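Side-chain contacts in oxalate biosynthetic component 1 (Burkholderia thailandensis, PDB 5IKY), which produces oxalate under quorum-sensing control as a bifunctional enzyme, pairing a serine hydrolase activity with an additional lyase activity: residues A[426-431]-A[461-466]; A[434-439]-A[465-470]; A[870-875]-A[938-943]. All coordinates share one frame; numbering follows the deposited sequence.

Contact 1 of 3, residues A[426-431]-A[461-466]; sequences ELAATQ and VDVAIA
No flat group takes part where Ala428 and Ala429 meet Val463 and Ala466; methyl carbons make the whole contact between the two helices. CB of Ala428 comes within 3.8 Å of CG2 of Val463. Farther along, the methyls of Ala429 and Ala466 approach end to end, CB to CB at 4.3 Å. With CG1 of Val463 anti to the backbone N (chi1 167°), CG2 is the branch that reaches the alanine. Small residues suit this face: the CA atoms of Ala429 and Val463 are 5.8 Å apart, so backbones this close leave little room for longer side chains, while the branched valine fills the space beside the alanine methyl. The flat group nearby is the peptide carbonyl of Glu426, gripped from opposite faces by two donors of Thr430. The backbone N of Thr430 lies 2.9 Å from Glu426 O, and OG1 of Thr430 lies 2.7 Å from that same oxygen, tilted 34° from the carbonyl plane. This bond lies on the exposed side, off the interface. Asp462 adds a polar tie, bonding His421 of helix 418-442 and forming a salt bridge with Arg511. Helix 403-415 covers Ala428 through Ile409, and Leu432 continues the apolar seam over Val463. The contact thus joins helices 418-442 and 460-466, which flank strand 446-451 in sequence, on the outside of the parallel barrel.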
ATOM      1  N   GLU A 426      33.790 -11.755  -3.621  1.00 77.61           N
ATOM      2  CA  GLU A 426      34.433 -12.421  -4.748  1.00 74.62           C
ATOM      3  C   GLU A 426      34.293 -13.937  -4.644  1.00 81.18           C
ATOM      4  O   GLU A 426      34.014 -14.611  -5.636  1.00 82.46           O
ATOM      5  CB  GLU A 426      35.911 -12.032  -4.833  1.00 68.46           C
ATOM      6  N   LEU A 427      34.483 -14.465  -3.438  1.00 64.50           N
ATOM      7  CA  LEU A 427      34.351 -15.900  -3.200  1.00 66.71           C
ATOM      8  C   LEU A 427      32.942 -16.387  -3.521  1.00 78.19           C
ATOM      9  O   LEU A 427      32.763 -17.419  -4.166  1.00 77.23           O
ATOM     10  CB  LEU A 427      34.703 -16.241  -1.749  1.00 64.51           C
ATOM     11  CG  LEU A 427      36.187 -16.288  -1.383  1.00 69.76           C
ATOM     12  CD1 LEU A 427      36.372 -16.653   0.085  1.00 57.73           C
ATOM     13  CD2 LEU A 427      36.927 -17.264  -2.279  1.00 58.29           C
ATOM     14  N   ALA A 428      31.946 -15.633  -3.069  1.00 72.43           N
ATOM     15  CA  ALA A 428      30.551 -16.000  -3.279  1.00 63.39           C
ATOM     16  C   ALA A 428      30.164 -15.901  -4.753  1.00 64.10           C
ATOM     17  O   ALA A 428      29.499 -16.790  -5.289  1.00 58.25           O
ATOM     18  CB  ALA A 428      29.644 -15.120  -2.434  1.00 50.96           C
ATOM     19  N   ALA A 429      30.589 -14.824  -5.405  1.00 58.88           N
ATOM     20  CA  ALA A 429      30.248 -14.585  -6.803  1.00 57.21           C
ATOM     21  C   ALA A 429      30.907 -15.594  -7.742  1.00 60.12           C
ATOM     22  O   ALA A 429      30.277 -16.085  -8.679  1.00 74.43           O
ATOM     23  CB  ALA A 429      30.630 -13.169  -7.201  1.00 61.82           C
ATOM     24  N   THR A 430      32.175 -15.900  -7.488  1.00 69.03           N
ATOM     25  CA  THR A 430      32.925 -16.836  -8.321  1.00 67.65           C
ATOM     26  C   THR A 430      32.317 -18.238  -8.271  1.00 69.72           C
ATOM     27  O   THR A 430      32.299 -18.956  -9.271  1.00 81.94           O
ATOM     28  CB  THR A 430      34.402 -16.898  -7.890  1.00 61.30           C
ATOM     29  OG1 THR A 430      34.985 -15.594  -8.003  1.00 76.01           O
ATOM     30  CG2 THR A 430      35.181 -17.867  -8.760  1.00 58.14           C
ATOM     31  N   GLN A 431      31.803 -18.613  -7.105  1.00 56.55           N
ATOM     32  CA  GLN A 431      31.179 -19.919  -6.921  1.00 55.54           C
ATOM     33  C   GLN A 431      29.798 -20.000  -7.570  1.00 71.24           C
ATOM     34  O   GLN A 431      29.391 -21.058  -8.051  1.00 68.90           O
ATOM     35  CB  GLN A 431      31.068 -20.242  -5.429  1.00 55.28           C
ATOM     36  CG  GLN A 431      32.384 -20.617  -4.776  1.00 70.94           C
ATOM     37  CD  GLN A 431      32.615 -22.114  -4.769  1.00 80.91           C
ATOM     38  OE1 GLN A 431      31.702 -22.893  -4.488  1.00 76.25           O
ATOM     39  NE2 GLN A 431      33.838 -22.527  -5.082  1.00 81.89           N
ATOM     40  N   VAL A 461      23.425  -7.725  -1.376  1.00 57.96           N
ATOM     41  CA  VAL A 461      23.379  -6.703  -2.417  1.00 50.50           C
ATOM     42  C   VAL A 461      24.584  -6.778  -3.356  1.00 56.77           C
ATOM     43  O   VAL A 461      24.420  -6.806  -4.576  1.00 59.84           O
ATOM     44  CB  VAL A 461      23.302  -5.292  -1.809  1.00 52.56           C
ATOM     45  CG1 VAL A 461      23.421  -4.242  -2.896  1.00 52.22           C
ATOM     46  CG2 VAL A 461      22.002  -5.124  -1.042  1.00 47.92           C
ATOM     47  N   ASP A 462      25.787  -6.821  -2.789  1.00 62.46           N
ATOM     48  CA  ASP A 462      27.013  -6.819  -3.586  1.00 60.19           C
ATOM     49  C   ASP A 462      27.112  -8.029  -4.515  1.00 70.33           C
ATOM     50  O   ASP A 462      27.529  -7.898  -5.666  1.00 72.96           O
ATOM     51  CB  ASP A 462      28.246  -6.763  -2.677  1.00 58.73           C
ATOM     52  CG  ASP A 462      28.444  -5.394  -2.044  1.00 81.54           C
ATOM     53  OD1 ASP A 462      28.149  -4.381  -2.713  1.00 75.41           O
ATOM     54  OD2 ASP A 462      28.895  -5.331  -0.880  1.00 76.33           O
ATOM     55  N   VAL A 463      26.729  -9.201  -4.018  1.00 60.66           N
ATOM     56  CA  VAL A 463      26.772 -10.411  -4.833  1.00 61.40           C
ATOM     57  C   VAL A 463      25.718 -10.360  -5.936  1.00 68.34           C
ATOM     58  O   VAL A 463      25.995 -10.716  -7.084  1.00 65.88           O
ATOM     59  CB  VAL A 463      26.570 -11.682  -3.981  1.00 49.47           C
ATOM     60  CG1 VAL A 463      26.310 -12.893  -4.865  1.00 47.05           C
ATOM     61  CG2 VAL A 463      27.783 -11.922  -3.097  1.00 55.89           C
ATOM     62  N   ALA A 464      24.518  -9.901  -5.589  1.00 53.45           N
ATOM     63  CA  ALA A 464      23.430  -9.792  -6.559  1.00 45.09           C
ATOM     64  C   ALA A 464      23.780  -8.837  -7.696  1.00 60.22           C
ATOM     65  O   ALA A 464      23.445  -9.090  -8.854  1.00 55.63           O
ATOM     66  CB  ALA A 464      22.152  -9.345  -5.874  1.00 52.22           C
ATOM     67  N   ILE A 465      24.451  -7.737  -7.362  1.00 56.04           N
ATOM     68  CA  ILE A 465      24.910  -6.788  -8.370  1.00 58.22           C
ATOM     69  C   ILE A 465      25.958  -7.424  -9.273  1.00 57.90           C
ATOM     70  O   ILE A 465      25.888  -7.310 -10.498  1.00 50.13           O
ATOM     71  CB  ILE A 465      25.506  -5.516  -7.735  1.00 62.75           C
ATOM     72  CG1 ILE A 465      24.449  -4.767  -6.930  1.00 56.58           C
ATOM     73  CG2 ILE A 465      26.084  -4.599  -8.802  1.00 49.78           C
ATOM     74  CD1 ILE A 465      25.020  -3.630  -6.117  1.00 60.83           C
ATOM     75  N   ALA A 466      26.924  -8.100  -8.655  1.00 59.40           N
ATOM     76  CA  ALA A 466      28.033  -8.719  -9.379  1.00 65.74           C
ATOM     77  C   ALA A 466      27.552  -9.747 -10.395  1.00 56.30           C
ATOM     78  O   ALA A 466      28.110  -9.865 -11.484  1.00 79.60           O
ATOM     79  CB  ALA A 466      29.001  -9.366  -8.399  1.00 50.19           C
TER

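Contact 2 of 3, residues A[434-439]-A[465-470]; sequences PTVEKL and IALDLD
This is a buried aliphatic contact in which Val436 of helix 418-442 meets Leu467 and Leu469, just where helix 460-466 ends and the chain turns toward strand 471-474. It belongs to the helical layer around a TIM-barrel-like sheet of parallel strands, in which successive strands alternate with helices. Val436 offers both methyls: CG2 lies 4.0 Å from CD1 of Leu467, and CG1 lies 4.1 Å from CD2 of Leu469. The latter methyl also sits 4.1 Å from CG2 of Val436, so CD2 of Leu469 rests against both branches of the valine. With CG1 of Val436 anti to the backbone N (chi1 175°) and CG2 anti to the carbonyl carbon, both methyls face the turn; CG2 touches both leucines and CG1 touches Leu469. A valine suits a place where the helix must present a short, broad surface; the leucines, with longer arms, cover the distance from the turn. That turn is a Schellman motif. Asp468 takes a positive phi of 55°, and its N donates to Ile465 O at 3.0 Å, while Leu469 N probably bonds to Ala464 O at 3.0 Å. This reversal brings Leu467 and Leu469, on either side of Asp468 in sequence, onto the same valine. Asp468 itself is exposed, as befits a charged residue. Ile448 of strand 446-451 packs on both Val436 and Leu469, while Leu379 of strand 375-380 meets Val436. The three residues thereby join the later part of helix 418-442 to the turn that ends helix 460-466, and Asp470, held by Arg440 and Ile448, leads into the next strand.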
ATOM      1  N   PRO A 434      29.125 -19.760 -12.330  1.00 61.54           N
ATOM      2  CA  PRO A 434      28.879 -20.832 -13.306  1.00 62.02           C
ATOM      3  C   PRO A 434      27.424 -21.289 -13.320  1.00 64.41           C
ATOM      4  O   PRO A 434      26.891 -21.590 -14.389  1.00 64.05           O
ATOM      5  CB  PRO A 434      29.794 -21.964 -12.827  1.00 56.17           C
ATOM      6  CG  PRO A 434      30.864 -21.281 -12.054  1.00 52.51           C
ATOM      7  CD  PRO A 434      30.174 -20.144 -11.366  1.00 59.99           C
ATOM      8  N   THR A 435      26.796 -21.333 -12.149  1.00 61.30           N
ATOM      9  CA  THR A 435      25.393 -21.721 -12.052  1.00 54.98           C
ATOM     10  C   THR A 435      24.487 -20.695 -12.732  1.00 63.52           C
ATOM     11  O   THR A 435      23.596 -21.057 -13.503  1.00 61.37           O
ATOM     12  CB  THR A 435      24.960 -21.898 -10.585  1.00 51.43           C
ATOM     13  OG1 THR A 435      25.625 -23.039 -10.028  1.00 67.52           O
ATOM     14  CG2 THR A 435      23.448 -22.095 -10.488  1.00 45.47           C
ATOM     15  N   VAL A 436      24.723 -19.417 -12.447  1.00 46.40           N
ATOM     16  CA  VAL A 436      23.957 -18.343 -13.066  1.00 54.09           C
ATOM     17  C   VAL A 436      24.085 -18.389 -14.586  1.00 57.33           C
ATOM     18  O   VAL A 436      23.084 -18.403 -15.303  1.00 59.51           O
ATOM     19  CB  VAL A 436      24.409 -16.959 -12.570  1.00 58.07           C
ATOM     20  CG1 VAL A 436      23.671 -15.862 -13.321  1.00 45.43           C
ATOM     21  CG2 VAL A 436      24.188 -16.830 -11.069  1.00 59.40           C
ATOM     22  N   GLU A 437      25.322 -18.428 -15.071  1.00 56.55           N
ATOM     23  CA  GLU A 437      25.580 -18.466 -16.506  1.00 65.20           C
ATOM     24  C   GLU A 437      24.963 -19.695 -17.167  1.00 54.51           C
ATOM     25  O   GLU A 437      24.452 -19.616 -18.283  1.00 48.95           O
ATOM     26  CB  GLU A 437      27.084 -18.426 -16.774  1.00 58.22           C
ATOM     27  CG  GLU A 437      27.730 -17.087 -16.449  1.00 73.33           C
ATOM     28  CD  GLU A 437      29.227 -17.088 -16.691  1.00 94.36           C
ATOM     29  OE1 GLU A 437      29.816 -18.187 -16.775  1.00 98.82           O
ATOM     30  OE2 GLU A 437      29.812 -15.990 -16.802  1.00108.42           O
ATOM     31  N   LYS A 438      25.000 -20.825 -16.472  1.00 53.81           N
ATOM     32  CA  LYS A 438      24.429 -22.059 -16.997  1.00 53.46           C
ATOM     33  C   LYS A 438      22.921 -21.925 -17.204  1.00 58.65           C
ATOM     34  O   LYS A 438      22.381 -22.388 -18.209  1.00 58.87           O
ATOM     35  CB  LYS A 438      24.736 -23.229 -16.061  1.00 50.17           C
ATOM     36  CG  LYS A 438      24.482 -24.599 -16.666  1.00 63.63           C
ATOM     37  CD  LYS A 438      24.839 -25.702 -15.683  1.00 77.99           C
ATOM     38  CE  LYS A 438      25.510 -26.875 -16.375  1.00 79.34           C
ATOM     39  NZ  LYS A 438      25.666 -28.029 -15.448  1.00 90.01           N
ATOM     40  N   LEU A 439      22.250 -21.280 -16.255  1.00 53.45           N
ATOM     41  CA  LEU A 439      20.803 -21.090 -16.328  1.00 52.26           C
ATOM     42  C   LEU A 439      20.405 -20.122 -17.445  1.00 44.22           C
ATOM     43  O   LEU A 439      19.431 -20.357 -18.155  1.00 67.59           O
ATOM     44  CB  LEU A 439      20.264 -20.593 -14.985  1.00 46.08           C
ATOM     45  CG  LEU A 439      20.294 -21.602 -13.834  1.00 54.68           C
ATOM     46  CD1 LEU A 439      19.910 -20.936 -12.524  1.00 47.03           C
ATOM     47  CD2 LEU A 439      19.376 -22.777 -14.128  1.00 49.77           C
ATOM     48  N   ILE A 465      24.451  -7.737  -7.362  1.00 56.04           N
ATOM     49  CA  ILE A 465      24.910  -6.788  -8.370  1.00 58.22           C
ATOM     50  C   ILE A 465      25.958  -7.424  -9.273  1.00 57.90           C
ATOM     51  O   ILE A 465      25.888  -7.310 -10.498  1.00 50.13           O
ATOM     52  CB  ILE A 465      25.506  -5.516  -7.735  1.00 62.75           C
ATOM     53  CG1 ILE A 465      24.449  -4.767  -6.930  1.00 56.58           C
ATOM     54  CG2 ILE A 465      26.084  -4.599  -8.802  1.00 49.78           C
ATOM     55  CD1 ILE A 465      25.020  -3.630  -6.117  1.00 60.83           C
ATOM     56  N   ALA A 466      26.924  -8.100  -8.655  1.00 59.40           N
ATOM     57  CA  ALA A 466      28.033  -8.719  -9.379  1.00 65.74           C
ATOM     58  C   ALA A 466      27.552  -9.747 -10.395  1.00 56.30           C
ATOM     59  O   ALA A 466      28.110  -9.865 -11.484  1.00 79.60           O
ATOM     60  CB  ALA A 466      29.001  -9.366  -8.399  1.00 50.19           C
ATOM     61  N   LEU A 467      26.512 -10.488 -10.032  1.00 64.93           N
ATOM     62  CA  LEU A 467      25.980 -11.534 -10.891  1.00 55.82           C
ATOM     63  C   LEU A 467      24.899 -10.991 -11.820  1.00 57.52           C
ATOM     64  O   LEU A 467      24.352 -11.728 -12.641  1.00 58.82           O
ATOM     65  CB  LEU A 467      25.425 -12.680 -10.046  1.00 58.20           C
ATOM     66  CG  LEU A 467      26.435 -13.384  -9.139  1.00 55.93           C
ATOM     67  CD1 LEU A 467      25.741 -14.415  -8.267  1.00 53.80           C
ATOM     68  CD2 LEU A 467      27.529 -14.037  -9.972  1.00 48.36           C
ATOM     69  N   ASP A 468      24.607  -9.699 -11.684  1.00 58.35           N
ATOM     70  CA  ASP A 468      23.592  -9.034 -12.496  1.00 55.51           C
ATOM     71  C   ASP A 468      22.252  -9.760 -12.391  1.00 49.27           C
ATOM     72  O   ASP A 468      21.601 -10.040 -13.398  1.00 61.21           O
ATOM     73  CB  ASP A 468      24.047  -8.947 -13.959  1.00 56.72           C
ATOM     74  CG  ASP A 468      23.217  -7.973 -14.776  1.00 84.15           C
ATOM     75  OD1 ASP A 468      22.857  -6.900 -14.243  1.00 94.70           O
ATOM     76  OD2 ASP A 468      22.925  -8.281 -15.952  1.00 83.17           O
ATOM     77  N   LEU A 469      21.852 -10.073 -11.164  1.00 58.76           N
ATOM     78  CA  LEU A 469      20.617 -10.814 -10.938  1.00 43.11           C
ATOM     79  C   LEU A 469      19.396  -9.909 -11.031  1.00 43.91           C
ATOM     80  O   LEU A 469      19.514  -8.683 -11.065  1.00 42.93           O
ATOM     81  CB  LEU A 469      20.653 -11.514  -9.583  1.00 44.48           C
ATOM     82  CG  LEU A 469      21.807 -12.502  -9.396  1.00 57.12           C
ATOM     83  CD1 LEU A 469      21.669 -13.236  -8.073  1.00 44.42           C
ATOM     84  CD2 LEU A 469      21.885 -13.483 -10.557  1.00 43.69           C
ATOM     85  N   ASP A 470      18.219 -10.522 -11.069  1.00 44.44           N
ATOM     86  CA  ASP A 470      16.983  -9.783 -11.284  1.00 41.21           C
ATOM     87  C   ASP A 470      16.266  -9.461  -9.979  1.00 49.54           C
ATOM     88  O   ASP A 470      15.575  -8.447  -9.875  1.00 50.34           O
ATOM     89  CB  ASP A 470      16.057 -10.577 -12.207  1.00 49.83           C
ATOM     90  CG  ASP A 470      16.755 -11.034 -13.473  1.00 64.42           C
ATOM     91  OD1 ASP A 470      16.932 -10.202 -14.387  1.00 69.45           O
ATOM     92  OD2 ASP A 470      17.130 -12.224 -13.553  1.00 62.64           O
TER

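Contact 3 of 3, residues A[870-875]-A[938-943]; sequences EESQLI and IATAQQ
Ser872 and Gln943 meet where helix 870-879 crosses helix 937-955, at 67° between their directions and with 9.4 Å between the axes of the two short segments. OG of Ser872 stands 2.9 Å from OE1 of Gln943, and the CB atoms of Ser872 and Gln943 approach to 3.8 Å, so the small serine lies close against the start of the glutamine arm. The glutamine leaves its helix with CG beside the backbone N, runs extended beyond CG and then turns its terminal amide (chi3 83°), folding NE2 back over its own preceding turn. There NE2 of Gln943 donates to Ala939 O at 3.1 Å, coming from above the carbonyl plane, 72° out of it. The helical N-H of Gln943 reaches Ala939 O from the opposite face. With NE2 also bonded to Asn855 and OE1 accepting from Ser869 N, the rotation of the amide is well fixed. Ser872 keeps its OG beside its backbone N, where it pairs with the hydroxyl of Ser869. Next to this polar patch, Thr940 sets CG2 anti to its backbone N and CD1 of Ile875 meets that methyl at 4.1 Å, the two side chains crossing at about a right angle; OG1 of Thr940 turns instead to a weak bond with His837. Threonine suits this border because it offers a methyl to the isoleucine and a hydroxyl to a polar neighbour. Helix 937-955 follows central strand 929-935, and is probably the counterpart of the helix after the nucleophile elbow in other alpha/beta hydrolases. Chemically, the buried amide is satisfied at both its oxygen and its nitrogen, and its link to Ser869, just before helix 870-879, complements the fit between methyls.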
ATOM      1  N   GLU A 870     -17.628  24.247 -25.397  1.00 87.18           N
ATOM      2  CA  GLU A 870     -18.578  25.348 -25.500  1.00 90.07           C
ATOM      3  C   GLU A 870     -18.791  25.999 -24.137  1.00 89.00           C
ATOM      4  O   GLU A 870     -19.045  27.200 -24.045  1.00106.22           O
ATOM      5  CB  GLU A 870     -19.912  24.859 -26.070  1.00 79.15           C
ATOM      6  N   GLU A 871     -18.681  25.196 -23.083  1.00 96.51           N
ATOM      7  CA  GLU A 871     -18.836  25.691 -21.719  1.00103.88           C
ATOM      8  C   GLU A 871     -17.672  26.598 -21.334  1.00109.35           C
ATOM      9  O   GLU A 871     -17.836  27.541 -20.559  1.00109.14           O
ATOM     10  CB  GLU A 871     -18.945  24.528 -20.726  1.00104.26           C
ATOM     11  CG  GLU A 871     -20.203  23.682 -20.874  1.00114.87           C
ATOM     12  CD  GLU A 871     -20.153  22.753 -22.072  1.00122.85           C
ATOM     13  OE1 GLU A 871     -19.226  21.919 -22.142  1.00117.55           O
ATOM     14  OE2 GLU A 871     -21.038  22.862 -22.947  1.00128.99           O
ATOM     15  N   SER A 872     -16.495  26.305 -21.881  1.00 93.55           N
ATOM     16  CA  SER A 872     -15.312  27.118 -21.634  1.00 83.21           C
ATOM     17  C   SER A 872     -15.427  28.470 -22.328  1.00102.45           C
ATOM     18  O   SER A 872     -14.996  29.492 -21.794  1.00 94.01           O
ATOM     19  CB  SER A 872     -14.052  26.393 -22.106  1.00 84.18           C
ATOM     20  OG  SER A 872     -13.907  25.146 -21.450  1.00110.71           O
ATOM     21  N   GLN A 873     -16.014  28.462 -23.522  1.00102.93           N
ATOM     22  CA  GLN A 873     -16.155  29.669 -24.328  1.00 88.41           C
ATOM     23  C   GLN A 873     -16.990  30.723 -23.608  1.00 95.22           C
ATOM     24  O   GLN A 873     -16.598  31.887 -23.529  1.00 95.36           O
ATOM     25  CB  GLN A 873     -16.782  29.332 -25.683  1.00 90.84           C
ATOM     26  CG  GLN A 873     -16.682  30.444 -26.715  1.00109.49           C
ATOM     27  CD  GLN A 873     -17.066  29.983 -28.109  1.00110.32           C
ATOM     28  OE1 GLN A 873     -17.941  29.132 -28.275  1.00100.21           O
ATOM     29  NE2 GLN A 873     -16.410  30.542 -29.120  1.00110.30           N
ATOM     30  N   LEU A 874     -18.133  30.304 -23.077  1.00 93.98           N
ATOM     31  CA  LEU A 874     -19.042  31.203 -22.374  1.00 97.22           C
ATOM     32  C   LEU A 874     -18.377  31.879 -21.179  1.00103.26           C
ATOM     33  O   LEU A 874     -18.652  33.041 -20.878  1.00111.41           O
ATOM     34  CB  LEU A 874     -20.284  30.439 -21.914  1.00 95.58           C
ATOM     35  CG  LEU A 874     -21.145  29.855 -23.035  1.00 99.01           C
ATOM     36  CD1 LEU A 874     -22.147  28.858 -22.477  1.00 97.25           C
ATOM     37  CD2 LEU A 874     -21.856  30.977 -23.786  1.00 80.18           C
ATOM     38  N   ILE A 875     -17.498  31.147 -20.504  1.00 94.28           N
ATOM     39  CA  ILE A 875     -16.770  31.690 -19.366  1.00 97.44           C
ATOM     40  C   ILE A 875     -15.612  32.566 -19.835  1.00 95.82           C
ATOM     41  O   ILE A 875     -15.371  33.639 -19.284  1.00 95.21           O
ATOM     42  CB  ILE A 875     -16.233  30.568 -18.451  1.00 93.99           C
ATOM     43  CG1 ILE A 875     -17.381  29.674 -17.978  1.00 91.00           C
ATOM     44  CG2 ILE A 875     -15.491  31.154 -17.260  1.00 81.82           C
ATOM     45  CD1 ILE A 875     -16.948  28.553 -17.061  1.00 83.30           C
ATOM     46  N   ILE A 938      -9.137  22.967 -13.173  1.00 61.11           N
ATOM     47  CA  ILE A 938      -7.850  23.192 -13.819  1.00 70.06           C
ATOM     48  C   ILE A 938      -7.956  22.969 -15.331  1.00 79.50           C
ATOM     49  O   ILE A 938      -7.220  23.576 -16.111  1.00 83.37           O
ATOM     50  CB  ILE A 938      -6.749  22.279 -13.218  1.00 84.06           C
ATOM     51  CG1 ILE A 938      -5.376  22.632 -13.795  1.00 75.83           C
ATOM     52  CG2 ILE A 938      -7.074  20.808 -13.444  1.00 84.63           C
ATOM     53  CD1 ILE A 938      -4.996  24.083 -13.606  1.00 68.09           C
ATOM     54  N   ALA A 939      -8.890  22.116 -15.740  1.00 65.10           N
ATOM     55  CA  ALA A 939      -9.115  21.849 -17.157  1.00 70.38           C
ATOM     56  C   ALA A 939      -9.804  23.032 -17.827  1.00 79.51           C
ATOM     57  O   ALA A 939      -9.409  23.462 -18.911  1.00 76.70           O
ATOM     58  CB  ALA A 939      -9.940  20.586 -17.337  1.00 60.76           C
ATOM     59  N   THR A 940     -10.838  23.548 -17.170  1.00 67.89           N
ATOM     60  CA  THR A 940     -11.579  24.699 -17.674  1.00 73.29           C
ATOM     61  C   THR A 940     -10.650  25.901 -17.814  1.00 81.01           C
ATOM     62  O   THR A 940     -10.750  26.669 -18.770  1.00 93.62           O
ATOM     63  CB  THR A 940     -12.762  25.057 -16.746  1.00 85.15           C
ATOM     64  OG1 THR A 940     -13.680  23.958 -16.689  1.00 80.77           O
ATOM     65  CG2 THR A 940     -13.492  26.293 -17.251  1.00 80.18           C
ATOM     66  N   ALA A 941      -9.735  26.040 -16.859  1.00 84.49           N
ATOM     67  CA  ALA A 941      -8.783  27.146 -16.847  1.00 81.46           C
ATOM     68  C   ALA A 941      -7.858  27.119 -18.060  1.00 81.33           C
ATOM     69  O   ALA A 941      -7.681  28.132 -18.735  1.00 89.90           O
ATOM     70  CB  ALA A 941      -7.968  27.115 -15.570  1.00 66.28           C
ATOM     71  N   GLN A 942      -7.267  25.960 -18.330  1.00 88.22           N
ATOM     72  CA  GLN A 942      -6.343  25.821 -19.451  1.00 80.89           C
ATOM     73  C   GLN A 942      -7.057  25.980 -20.789  1.00 77.44           C
ATOM     74  O   GLN A 942      -6.434  26.321 -21.794  1.00 77.96           O
ATOM     75  CB  GLN A 942      -5.628  24.472 -19.393  1.00 78.57           C
ATOM     76  CG  GLN A 942      -4.341  24.495 -18.584  1.00 75.79           C
ATOM     77  CD  GLN A 942      -3.795  23.110 -18.320  1.00 75.90           C
ATOM     78  OE1 GLN A 942      -2.596  22.864 -18.463  1.00 87.20           O
ATOM     79  NE2 GLN A 942      -4.673  22.194 -17.925  1.00 72.56           N
ATOM     80  N   GLN A 943      -8.362  25.734 -20.801  1.00 76.77           N
ATOM     81  CA  GLN A 943      -9.155  25.948 -22.003  1.00 76.96           C
ATOM     82  C   GLN A 943      -9.396  27.440 -22.227  1.00 78.77           C
ATOM     83  O   GLN A 943      -9.635  27.872 -23.354  1.00 76.98           O
ATOM     84  CB  GLN A 943     -10.483  25.194 -21.920  1.00 68.65           C
ATOM     85  CG  GLN A 943     -10.348  23.701 -22.175  1.00 75.17           C
ATOM     86  CD  GLN A 943     -11.619  22.935 -21.869  1.00 80.62           C
ATOM     87  OE1 GLN A 943     -12.529  22.864 -22.694  1.00 76.53           O
ATOM     88  NE2 GLN A 943     -11.685  22.348 -20.679  1.00 86.98           N
TER

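All three contacts are buried, although Ala466 brings an exposed edge to contact 1. Contacts 1 and 2 are neighbours, with centres 9 Å apart: both join helix 418-442 to helix 460-466, the first along the body of the shorter helix and the second at its end, and they share Ile465 and Ala466. Their chemistry is purely aliphatic across the interface, with small alanines where the backbones run close and leucines where the chain swings away. Contact 3 lies in the C-terminal hydrolase region, its centre 59 Å from that of contact 1. A buried glutamine and serine lie beside the methyls there, their polar ends bonded to neighbours such as Asn855 and Ser869.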